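Local coordinates for DUF5348 domain-containing protein (Ruminococcus gnavus, PDB 3NRL) that is of unknown function but folds as a small all-beta domain of antiparallel hairpins and occurs as a two-chain assembly in the crystal, at residues A[9-12]-A[17-20]; A[19-22]-A[26-29]; A[48-51]-A[57-60]. All blocks are in the same frame, centred on the assembly; numbering follows the deposited sequence.

Contact 1: A[9-12]-A[17-20]; sequences LFYD and RYDI. With SO4 (sulfate ion), chain C.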
ATOM      1  N   LEU A   9      -1.610  -3.773   2.022  1.00 18.30           N
ATOM      2  CA  LEU A   9      -1.191  -4.712   0.988  1.00 13.98           C
ATOM      3  C   LEU A   9      -0.425  -3.998  -0.123  1.00 17.26           C
ATOM      4  O   LEU A   9      -0.830  -2.924  -0.582  1.00 17.99           O
ATOM      5  CB  LEU A   9      -2.436  -5.408   0.417  1.00 12.31           C
ATOM      6  CG  LEU A   9      -2.277  -6.589  -0.540  1.00 20.17           C
ATOM      7  CD1 LEU A   9      -1.637  -7.778   0.180  1.00 17.74           C
ATOM      8  CD2 LEU A   9      -3.643  -6.972  -1.082  1.00 15.01           C
ATOM      9  N   PHE A  10       0.690  -4.588  -0.553  1.00 17.95           N
ATOM     10  CA  PHE A  10       1.497  -3.987  -1.609  1.00 19.39           C
ATOM     11  C   PHE A  10       2.304  -5.042  -2.360  1.00 15.84           C
ATOM     12  O   PHE A  10       2.554  -6.135  -1.846  1.00 21.90           O
ATOM     13  CB  PHE A  10       2.432  -2.920  -1.016  1.00 21.21           C
ATOM     14  CG  PHE A  10       3.636  -3.483  -0.314  1.00 22.79           C
ATOM     15  CD1 PHE A  10       4.814  -3.733  -1.017  1.00 23.98           C
ATOM     16  CD2 PHE A  10       3.589  -3.786   1.043  1.00 23.79           C
ATOM     17  CE1 PHE A  10       5.929  -4.278  -0.379  1.00 28.95           C
ATOM     18  CE2 PHE A  10       4.697  -4.333   1.693  1.00 30.76           C
ATOM     19  CZ  PHE A  10       5.869  -4.580   0.981  1.00 21.55           C
ATOM     20  N   TYR A  11       2.702  -4.716  -3.583  1.00 26.51           N
ATOM     21  CA  TYR A  11       3.473  -5.652  -4.394  1.00 26.31           C
ATOM     22  C   TYR A  11       4.969  -5.415  -4.231  1.00 27.15           C
ATOM     23  O   TYR A  11       5.449  -4.289  -4.361  1.00 27.86           O
ATOM     24  CB  TYR A  11       3.094  -5.522  -5.873  1.00 35.02           C
ATOM     25  CG  TYR A  11       3.789  -6.533  -6.761  1.00 31.45           C
ATOM     26  CD1 TYR A  11       3.543  -7.900  -6.619  1.00 31.49           C
ATOM     27  CD2 TYR A  11       4.713  -6.125  -7.726  1.00 39.96           C
ATOM     28  CE1 TYR A  11       4.202  -8.840  -7.417  1.00 31.77           C
ATOM     29  CE2 TYR A  11       5.375  -7.054  -8.529  1.00 37.81           C
ATOM     30  CZ  TYR A  11       5.116  -8.408  -8.368  1.00 43.78           C
ATOM     31  OH  TYR A  11       5.771  -9.328  -9.153  1.00 48.21           O
ATOM     32  N   ASP A  12       5.700  -6.487  -3.948  1.00 31.64           N
ATOM     33  CA  ASP A  12       7.145  -6.399  -3.773  1.00 34.24           C
ATOM     34  C   ASP A  12       7.852  -6.824  -5.058  1.00 38.54           C
ATOM     35  O   ASP A  12       7.762  -7.978  -5.465  1.00 39.93           O
ATOM     36  CB  ASP A  12       7.591  -7.298  -2.625  1.00 30.02           C
ATOM     37  CG  ASP A  12       9.067  -7.146  -2.314  1.00 40.28           C
ATOM     38  OD1 ASP A  12       9.888  -7.316  -3.237  1.00 38.86           O
ATOM     39  OD2 ASP A  12       9.403  -6.856  -1.149  1.00 45.93           O
ATOM     40  N   ARG A  17       5.757 -11.300  -5.345  1.00 41.94           N
ATOM     41  CA  ARG A  17       4.679 -11.579  -4.415  1.00 35.85           C
ATOM     42  C   ARG A  17       4.164 -10.300  -3.779  1.00 35.66           C
ATOM     43  O   ARG A  17       4.860  -9.281  -3.729  1.00 29.60           O
ATOM     44  CB  ARG A  17       5.162 -12.491  -3.287  1.00 38.58           C
ATOM     45  CG  ARG A  17       5.669 -13.849  -3.712  1.00 47.86           C
ATOM     46  CD  ARG A  17       6.215 -14.592  -2.501  1.00 44.56           C
ATOM     47  NE  ARG A  17       6.630 -15.951  -2.823  1.00 49.78           N
ATOM     48  CZ  ARG A  17       5.793 -16.929  -3.153  1.00 53.74           C
ATOM     49  NH1 ARG A  17       4.489 -16.700  -3.205  1.00 42.82           N
ATOM     50  NH2 ARG A  17       6.263 -18.136  -3.430  1.00 53.79           N
ATOM     51  N   TYR A  18       2.932 -10.369  -3.294  1.00 33.20           N
ATOM     52  CA  TYR A  18       2.328  -9.248  -2.598  1.00 30.25           C
ATOM     53  C   TYR A  18       2.755  -9.440  -1.155  1.00 26.15           C
ATOM     54  O   TYR A  18       3.048 -10.562  -0.733  1.00 26.85           O
ATOM     55  CB  TYR A  18       0.800  -9.294  -2.728  1.00 22.61           C
ATOM     56  CG  TYR A  18       0.303  -8.487  -3.901  1.00 27.48           C
ATOM     57  CD1 TYR A  18       0.111  -7.108  -3.788  1.00 18.75           C
ATOM     58  CD2 TYR A  18       0.124  -9.076  -5.149  1.00 22.13           C
ATOM     59  CE1 TYR A  18      -0.239  -6.337  -4.895  1.00 23.78           C
ATOM     60  CE2 TYR A  18      -0.221  -8.317  -6.259  1.00 22.87           C
ATOM     61  CZ  TYR A  18      -0.400  -6.952  -6.128  1.00 24.82           C
ATOM     62  OH  TYR A  18      -0.729  -6.203  -7.233  1.00 26.16           O
ATOM     63  N   ASP A  19       2.824  -8.353  -0.403  1.00 30.11           N
ATOM     64  CA  ASP A  19       3.226  -8.447   0.989  1.00 30.45           C
ATOM     65  C   ASP A  19       2.383  -7.489   1.806  1.00 23.52           C
ATOM     66  O   ASP A  19       1.628  -6.690   1.257  1.00 20.46           O
ATOM     67  CB  ASP A  19       4.715  -8.114   1.124  1.00 32.48           C
ATOM     68  CG  ASP A  19       5.288  -8.513   2.473  1.00 30.12           C
ATOM     69  OD1 ASP A  19       4.600  -9.219   3.239  1.00 33.63           O
ATOM     70  OD2 ASP A  19       6.441  -8.125   2.758  1.00 42.13           O
ATOM     71  N   ILE A  20       2.509  -7.574   3.122  1.00 25.25           N
ATOM     72  CA  ILE A  20       1.742  -6.714   4.000  1.00 24.19           C
ATOM     73  C   ILE A  20       2.639  -5.953   4.959  1.00 29.20           C
ATOM     74  O   ILE A  20       3.458  -6.543   5.660  1.00 27.71           O
ATOM     75  CB  ILE A  20       0.741  -7.529   4.823  1.00 22.17           C
ATOM     76  CG1 ILE A  20      -0.288  -8.181   3.891  1.00 20.97           C
ATOM     77  CG2 ILE A  20       0.064  -6.635   5.849  1.00 19.34           C
ATOM     78  CD1 ILE A  20      -1.203  -9.153   4.582  1.00 24.37           C
TER
HETATM   79  S   SO4 C  82       3.236 -20.054  -4.053  1.00 50.97           S
HETATM   80  O1  SO4 C  82       2.752 -18.720  -3.660  1.00 52.68           O
HETATM   81  O2  SO4 C  82       4.664 -19.977  -4.402  1.00 54.13           O
HETATM   82  O3  SO4 C  82       3.049 -20.995  -2.931  1.00 51.71           O
HETATM   83  O4  SO4 C  82       2.474 -20.524  -5.225  1.00 54.44           O
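Tyr-11 and Tyr-18 form a non-hydrogen-bonded pair of this antiparallel hairpin, and their rings meet T-shaped: the edge of Tyr-11 is turned to the face of Tyr-18, centroids 5.2 Å apart and planes at 56°. Over that ring sits the methylene of Tyr-11, a CH-pi contact whose CB lies 3.9 Å from the Tyr-18 centroid. With chi1 at -176°, the Tyr-11 ring is swung away from its own backbone N, which carries CD1 to within 3.5 Å of Arg-17 O. Leu-9 CG lies 4.1 Å from Tyr-18 CD1. The Tyr-18 hydroxyl is hydrogen-bonded to Asp-67. With an alanine here, the ring face under Tyr-11 CB would be gone, a gap would probably open beside Leu-9 and Asp-67 would be left without its hydroxyl mate. On the face bearing Phe-10 and Asp-19, the Phe-10 ring runs alongside Asp-19, CZ 3.7 Å from Asp-19 CB. The two residues are a hydrogen-bonded pair, joined by two backbone hydrogen bonds, Asp-19 N to Phe-10 O being 2.7 Å. The extended Arg-17 grips a sulfate, probably from the crystallisation liquor, by two nearly straight bonds, NH1 to O1 at 2.7 Å and NH2 to O2 at 2.6 Å. Arg-65 of the second subunit makes a salt bridge with Asp-12. The hairpin lies between strands 26-27 and 70-72, with Trp-56 of strand 56-59 packed against Tyr-11 and Tyr-18.

Contact 2: A[19-22]-A[26-29]; sequences DIRF and SFYG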
ATOM      1  N   ASP A  19       2.824  -8.353  -0.403  1.00 30.11           N
ATOM      2  CA  ASP A  19       3.226  -8.447   0.989  1.00 30.45           C
ATOM      3  C   ASP A  19       2.383  -7.489   1.806  1.00 23.52           C
ATOM      4  O   ASP A  19       1.628  -6.690   1.257  1.00 20.46           O
ATOM      5  CB  ASP A  19       4.715  -8.114   1.124  1.00 32.48           C
ATOM      6  CG  ASP A  19       5.288  -8.513   2.473  1.00 30.12           C
ATOM      7  OD1 ASP A  19       4.600  -9.219   3.239  1.00 33.63           O
ATOM      8  OD2 ASP A  19       6.441  -8.125   2.758  1.00 42.13           O
ATOM      9  N   ILE A  20       2.509  -7.574   3.122  1.00 25.25           N
ATOM     10  CA  ILE A  20       1.742  -6.714   4.000  1.00 24.19           C
ATOM     11  C   ILE A  20       2.639  -5.953   4.959  1.00 29.20           C
ATOM     12  O   ILE A  20       3.458  -6.543   5.660  1.00 27.71           O
ATOM     13  CB  ILE A  20       0.741  -7.529   4.823  1.00 22.17           C
ATOM     14  CG1 ILE A  20      -0.288  -8.181   3.891  1.00 20.97           C
ATOM     15  CG2 ILE A  20       0.064  -6.635   5.849  1.00 19.34           C
ATOM     16  CD1 ILE A  20      -1.203  -9.153   4.582  1.00 24.37           C
ATOM     17  N   ARG A  21       2.486  -4.636   4.974  1.00 21.59           N
ATOM     18  CA  ARG A  21       3.262  -3.802   5.875  1.00 23.63           C
ATOM     19  C   ARG A  21       2.396  -3.520   7.098  1.00 26.38           C
ATOM     20  O   ARG A  21       1.344  -2.885   6.987  1.00 23.98           O
ATOM     21  CB  ARG A  21       3.639  -2.483   5.211  1.00 27.87           C
ATOM     22  CG  ARG A  21       4.279  -1.515   6.192  1.00 36.84           C
ATOM     23  CD  ARG A  21       4.012  -0.076   5.806  1.00 47.42           C
ATOM     24  NE  ARG A  21       4.921   0.396   4.772  1.00 49.71           N
ATOM     25  CZ  ARG A  21       6.239   0.463   4.923  1.00 41.78           C
ATOM     26  NH1 ARG A  21       6.784   0.077   6.069  1.00 23.22           N
ATOM     27  NH2 ARG A  21       7.004   0.931   3.941  1.00 20.49           N
ATOM     28  N   PHE A  22       2.839  -3.992   8.259  1.00 27.76           N
ATOM     29  CA  PHE A  22       2.096  -3.791   9.496  1.00 26.98           C
ATOM     30  C   PHE A  22       2.569  -2.556  10.248  1.00 32.26           C
ATOM     31  O   PHE A  22       1.774  -1.845  10.861  1.00 33.82           O
ATOM     32  CB  PHE A  22       2.246  -5.007  10.411  1.00 36.06           C
ATOM     33  CG  PHE A  22       1.611  -6.254   9.876  1.00 25.01           C
ATOM     34  CD1 PHE A  22       0.237  -6.323   9.679  1.00 30.30           C
ATOM     35  CD2 PHE A  22       2.384  -7.371   9.589  1.00 26.59           C
ATOM     36  CE1 PHE A  22      -0.359  -7.488   9.202  1.00 30.44           C
ATOM     37  CE2 PHE A  22       1.800  -8.542   9.112  1.00 30.25           C
ATOM     38  CZ  PHE A  22       0.426  -8.600   8.918  1.00 29.06           C
ATOM     39  N   SER A  26       7.901  -3.354   9.886  1.00 38.77           N
ATOM     40  CA  SER A  26       7.398  -4.687  10.198  1.00 31.59           C
ATOM     41  C   SER A  26       6.575  -5.170   9.010  1.00 37.46           C
ATOM     42  O   SER A  26       5.528  -4.599   8.704  1.00 26.09           O
ATOM     43  CB  SER A  26       6.527  -4.634  11.453  1.00 29.07           C
ATOM     44  OG  SER A  26       5.956  -5.901  11.727  1.00 42.45           O
ATOM     45  N   PHE A  27       7.058  -6.221   8.348  1.00 31.10           N
ATOM     46  CA  PHE A  27       6.393  -6.778   7.173  1.00 32.90           C
ATOM     47  C   PHE A  27       6.024  -8.243   7.386  1.00 38.05           C
ATOM     48  O   PHE A  27       6.647  -8.933   8.193  1.00 42.08           O
ATOM     49  CB  PHE A  27       7.319  -6.656   5.959  1.00 34.91           C
ATOM     50  CG  PHE A  27       7.684  -5.239   5.614  1.00 36.79           C
ATOM     51  CD1 PHE A  27       7.016  -4.562   4.600  1.00 27.89           C
ATOM     52  CD2 PHE A  27       8.688  -4.574   6.311  1.00 32.56           C
ATOM     53  CE1 PHE A  27       7.338  -3.246   4.282  1.00 29.67           C
ATOM     54  CE2 PHE A  27       9.019  -3.254   6.002  1.00 30.86           C
ATOM     55  CZ  PHE A  27       8.343  -2.588   4.984  1.00 31.21           C
ATOM     56  N   TYR A  28       5.017  -8.718   6.660  1.00 32.44           N
ATOM     57  CA  TYR A  28       4.581 -10.107   6.786  1.00 31.31           C
ATOM     58  C   TYR A  28       5.636 -11.063   6.226  1.00 34.71           C
ATOM     59  O   TYR A  28       5.832 -12.158   6.752  1.00 37.95           O
ATOM     60  CB  TYR A  28       3.248 -10.317   6.058  1.00 28.86           C
ATOM     61  CG  TYR A  28       2.712 -11.726   6.170  1.00 34.44           C
ATOM     62  CD1 TYR A  28       2.292 -12.236   7.397  1.00 41.23           C
ATOM     63  CD2 TYR A  28       2.648 -12.559   5.055  1.00 30.72           C
ATOM     64  CE1 TYR A  28       1.825 -13.543   7.511  1.00 49.35           C
ATOM     65  CE2 TYR A  28       2.182 -13.867   5.158  1.00 38.96           C
ATOM     66  CZ  TYR A  28       1.773 -14.352   6.387  1.00 39.12           C
ATOM     67  OH  TYR A  28       1.331 -15.648   6.505  1.00 38.14           O
ATOM     68  N   GLY A  29       6.311 -10.649   5.157  1.00 36.21           N
ATOM     69  CA  GLY A  29       7.345 -11.487   4.575  1.00 42.20           C
ATOM     70  C   GLY A  29       7.001 -12.081   3.224  1.00 43.72           C
ATOM     71  O   GLY A  29       7.845 -12.709   2.584  1.00 45.08           O
TER
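Arg-21 and Phe-27 face each other as a non-hydrogen-bonded pair, their side chains side by side and pointing the same way. Starting from the arginine backbone, CB rests 3.9 Å from Phe-27 CE1 and CG follows at a similar distance from the same atom. The chain then bends at chi3 (-81°), and this brings the guanidinium against the CZ end of the ring: NH1 comes to 3.3 Å from Phe-27 CZ, and the phenylalanine carbons lie over one face of the guanidinium, the two planes 53° apart. NH1 is hydrogen-bonded to Asp-23 O at the end of its own strand, and weakly to Leu-24 O, while NE makes a weak bond to Asp-67 O of the second subunit, placing this side chain at the subunit boundary. The pair belongs to a short beta hairpin of strands 17-23 and 26-27, the latter an outermost strand of the sheet within this chain. Its backbone bonds flank the pair, Phe-22 N to Ser-26 O at 2.8 Å and Tyr-28 N to Ile-20 O at 2.9 Å. Past Tyr-28 the chain leaves the strand, and Asp-19 OD1 meets it there, accepting weak bonds from Gly-29 N (2.9 Å) and Gly-30 N. Across the sheet from Arg-21, Phe-22 lies alongside Tyr-28, Phe-22 CE2 touching Tyr-28 CB at 3.8 Å, and the Tyr-28 hydroxyl reaches on to Glu-35.

Contact 3: A[48-51]-A[57-60]; sequences VRIE and YLVG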
ATOM      1  N   VAL A  48     -11.201 -12.629   2.095  1.00 15.27           N
ATOM      2  CA  VAL A  48     -10.696 -12.952   0.769  1.00 14.98           C
ATOM      3  C   VAL A  48      -9.580 -13.977   0.859  1.00 21.72           C
ATOM      4  O   VAL A  48      -9.093 -14.297   1.946  1.00 22.94           O
ATOM      5  CB  VAL A  48     -10.129 -11.701   0.048  1.00 15.99           C
ATOM      6  CG1 VAL A  48     -11.186 -10.620  -0.044  1.00 16.83           C
ATOM      7  CG2 VAL A  48      -8.911 -11.174   0.799  1.00 16.63           C
ATOM      8  N   ARG A  49      -9.181 -14.486  -0.300  1.00 16.89           N
ATOM      9  CA  ARG A  49      -8.100 -15.454  -0.389  1.00 24.20           C
ATOM     10  C   ARG A  49      -7.282 -14.984  -1.581  1.00 19.83           C
ATOM     11  O   ARG A  49      -7.848 -14.647  -2.618  1.00 27.39           O
ATOM     12  CB  ARG A  49      -8.659 -16.863  -0.646  1.00 29.89           C
ATOM     13  CG  ARG A  49      -7.617 -17.976  -0.563  1.00 30.65           C
ATOM     14  CD  ARG A  49      -8.241 -19.375  -0.662  1.00 24.47           C
ATOM     15  NE  ARG A  49      -8.744 -19.687  -1.999  1.00 25.97           N
ATOM     16  CZ  ARG A  49     -10.033 -19.797  -2.309  1.00 26.44           C
ATOM     17  NH1 ARG A  49     -10.965 -19.627  -1.380  1.00 18.83           N
ATOM     18  NH2 ARG A  49     -10.393 -20.070  -3.552  1.00 25.17           N
ATOM     19  N   ILE A  50      -5.963 -14.922  -1.438  1.00 13.40           N
ATOM     20  CA  ILE A  50      -5.152 -14.484  -2.565  1.00 12.35           C
ATOM     21  C   ILE A  50      -4.702 -15.707  -3.351  1.00 22.12           C
ATOM     22  O   ILE A  50      -4.316 -16.719  -2.774  1.00 22.24           O
ATOM     23  CB  ILE A  50      -3.929 -13.649  -2.118  1.00 14.14           C
ATOM     24  CG1 ILE A  50      -3.236 -13.063  -3.348  1.00 17.03           C
ATOM     25  CG2 ILE A  50      -2.958 -14.506  -1.313  1.00 17.26           C
ATOM     26  CD1 ILE A  50      -2.271 -11.941  -3.029  1.00 18.42           C
ATOM     27  N   GLU A  51      -4.778 -15.609  -4.674  1.00 17.99           N
ATOM     28  CA  GLU A  51      -4.402 -16.714  -5.546  1.00 25.09           C
ATOM     29  C   GLU A  51      -3.599 -16.203  -6.730  1.00 26.95           C
ATOM     30  O   GLU A  51      -3.498 -14.996  -6.952  1.00 22.62           O
ATOM     31  CB  GLU A  51      -5.654 -17.431  -6.063  1.00 20.62           C
ATOM     32  CG  GLU A  51      -6.505 -18.089  -4.993  1.00 26.46           C
ATOM     33  CD  GLU A  51      -5.846 -19.314  -4.373  1.00 31.02           C
ATOM     34  OE1 GLU A  51      -4.734 -19.697  -4.805  1.00 30.55           O
ATOM     35  OE2 GLU A  51      -6.450 -19.895  -3.447  1.00 20.75           O
ATOM     36  N   TYR A  57      -4.550 -12.324  -7.839  1.00 19.69           N
ATOM     37  CA  TYR A  57      -5.914 -11.824  -7.758  1.00 18.74           C
ATOM     38  C   TYR A  57      -6.550 -12.266  -6.447  1.00 20.61           C
ATOM     39  O   TYR A  57      -6.046 -13.164  -5.771  1.00 20.00           O
ATOM     40  CB  TYR A  57      -6.744 -12.328  -8.942  1.00 19.61           C
ATOM     41  CG  TYR A  57      -6.997 -13.818  -8.940  1.00 20.39           C
ATOM     42  CD1 TYR A  57      -8.167 -14.344  -8.395  1.00 25.76           C
ATOM     43  CD2 TYR A  57      -6.071 -14.702  -9.494  1.00 21.71           C
ATOM     44  CE1 TYR A  57      -8.413 -15.715  -8.408  1.00 26.83           C
ATOM     45  CE2 TYR A  57      -6.306 -16.078  -9.510  1.00 28.59           C
ATOM     46  CZ  TYR A  57      -7.480 -16.572  -8.967  1.00 26.57           C
ATOM     47  OH  TYR A  57      -7.727 -17.921  -8.996  1.00 27.62           O
ATOM     48  N   LEU A  58      -7.653 -11.625  -6.080  1.00 19.55           N
ATOM     49  CA  LEU A  58      -8.325 -11.981  -4.842  1.00 18.77           C
ATOM     50  C   LEU A  58      -9.649 -12.683  -5.094  1.00 23.18           C
ATOM     51  O   LEU A  58     -10.423 -12.293  -5.969  1.00 24.35           O
ATOM     52  CB  LEU A  58      -8.573 -10.731  -3.996  1.00 19.06           C
ATOM     53  CG  LEU A  58      -7.358  -9.875  -3.629  1.00 14.80           C
ATOM     54  CD1 LEU A  58      -7.814  -8.697  -2.769  1.00 21.85           C
ATOM     55  CD2 LEU A  58      -6.336 -10.715  -2.880  1.00 14.75           C
ATOM     56  N   VAL A  59      -9.889 -13.747  -4.339  1.00 21.66           N
ATOM     57  CA  VAL A  59     -11.145 -14.464  -4.432  1.00 15.05           C
ATOM     58  C   VAL A  59     -11.960 -13.898  -3.272  1.00 18.23           C
ATOM     59  O   VAL A  59     -11.458 -13.807  -2.151  1.00 20.21           O
ATOM     60  CB  VAL A  59     -10.966 -15.986  -4.206  1.00 18.44           C
ATOM     61  CG1 VAL A  59     -12.331 -16.655  -4.054  1.00 21.88           C
ATOM     62  CG2 VAL A  59     -10.197 -16.604  -5.369  1.00 19.24           C
ATOM     63  N   GLY A  60     -13.193 -13.491  -3.544  1.00 16.65           N
ATOM     64  CA  GLY A  60     -14.036 -12.964  -2.488  1.00 22.95           C
ATOM     65  C   GLY A  60     -14.362 -11.491  -2.579  1.00 24.03           C
ATOM     66  O   GLY A  60     -15.221 -10.998  -1.851  1.00 24.40           O
TER
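Tyr-57 has its ring carbon CG set between the backbone N and the carbonyl carbon (chi1 67°), which brings the ring against Glu-51 CB, while a bend at chi2 of Glu-51 (-70°) separately turns its carboxylate away from the ring toward Arg-49. The contact is a CH-pi one within an antiparallel beta hairpin, strands 44-52 and 56-59: Glu-51 CB stands over the ring face, 4.0 Å from the centroid, and comes to 3.5 Å from Tyr-57 CZ. The carboxylate reaches back along its own strand to Arg-49, where NE gives Glu-51 OE2 a 2.7 Å salt-bridge bond. OE2 accepts it through its anti lone pair and lies in the guanidinium plane, which fixes the turn of the guanidinium; Val-59 CB lies over one of its faces, toward the rim. On the opposite sheet face Ile-50 and Leu-58 make an apolar pair, Ile-50 CB to Leu-58 CD2 3.9 Å, and Phe-37 of strand 36-41 packs against both. Four backbone bonds join the strands, two at Arg-49 with Val-59 and two at Glu-51 with Tyr-57; Val-59 N to Arg-49 O, at 2.8 Å, is almost straight. At the end of the ladder Gly-60 adopts a positive phi of 112°, where a CB would jam against the preceding carbonyl and press on Val-48. There Val-48 CA gives a CA-H...O contact to Val-59 O, 3.1 Å away.

Overall arrangement
From the N terminus, strand 6-12 turns back into strand 17-23 and contact 1 closes that first hairpin. The same strand 17-23 runs straight on into contact 2, which closes the next, tighter turn; the two share Asp-19 and Ile-20 and also touch where Phe-10 meets Phe-27, so 6-12, 17-23 and 26-27 make a continuous meander. Contact 3 comes later, in series, closing the hairpin 44-52 and 56-59 beyond the chain's centre. None encloses another. Strands 70-72 and 36-41 bridge the two halves of the sheet, yet Tyr-18 CB still packs on Ile-50 CD1, while contacts 2 and 3 stay about 7 Å apart at their nearest atoms.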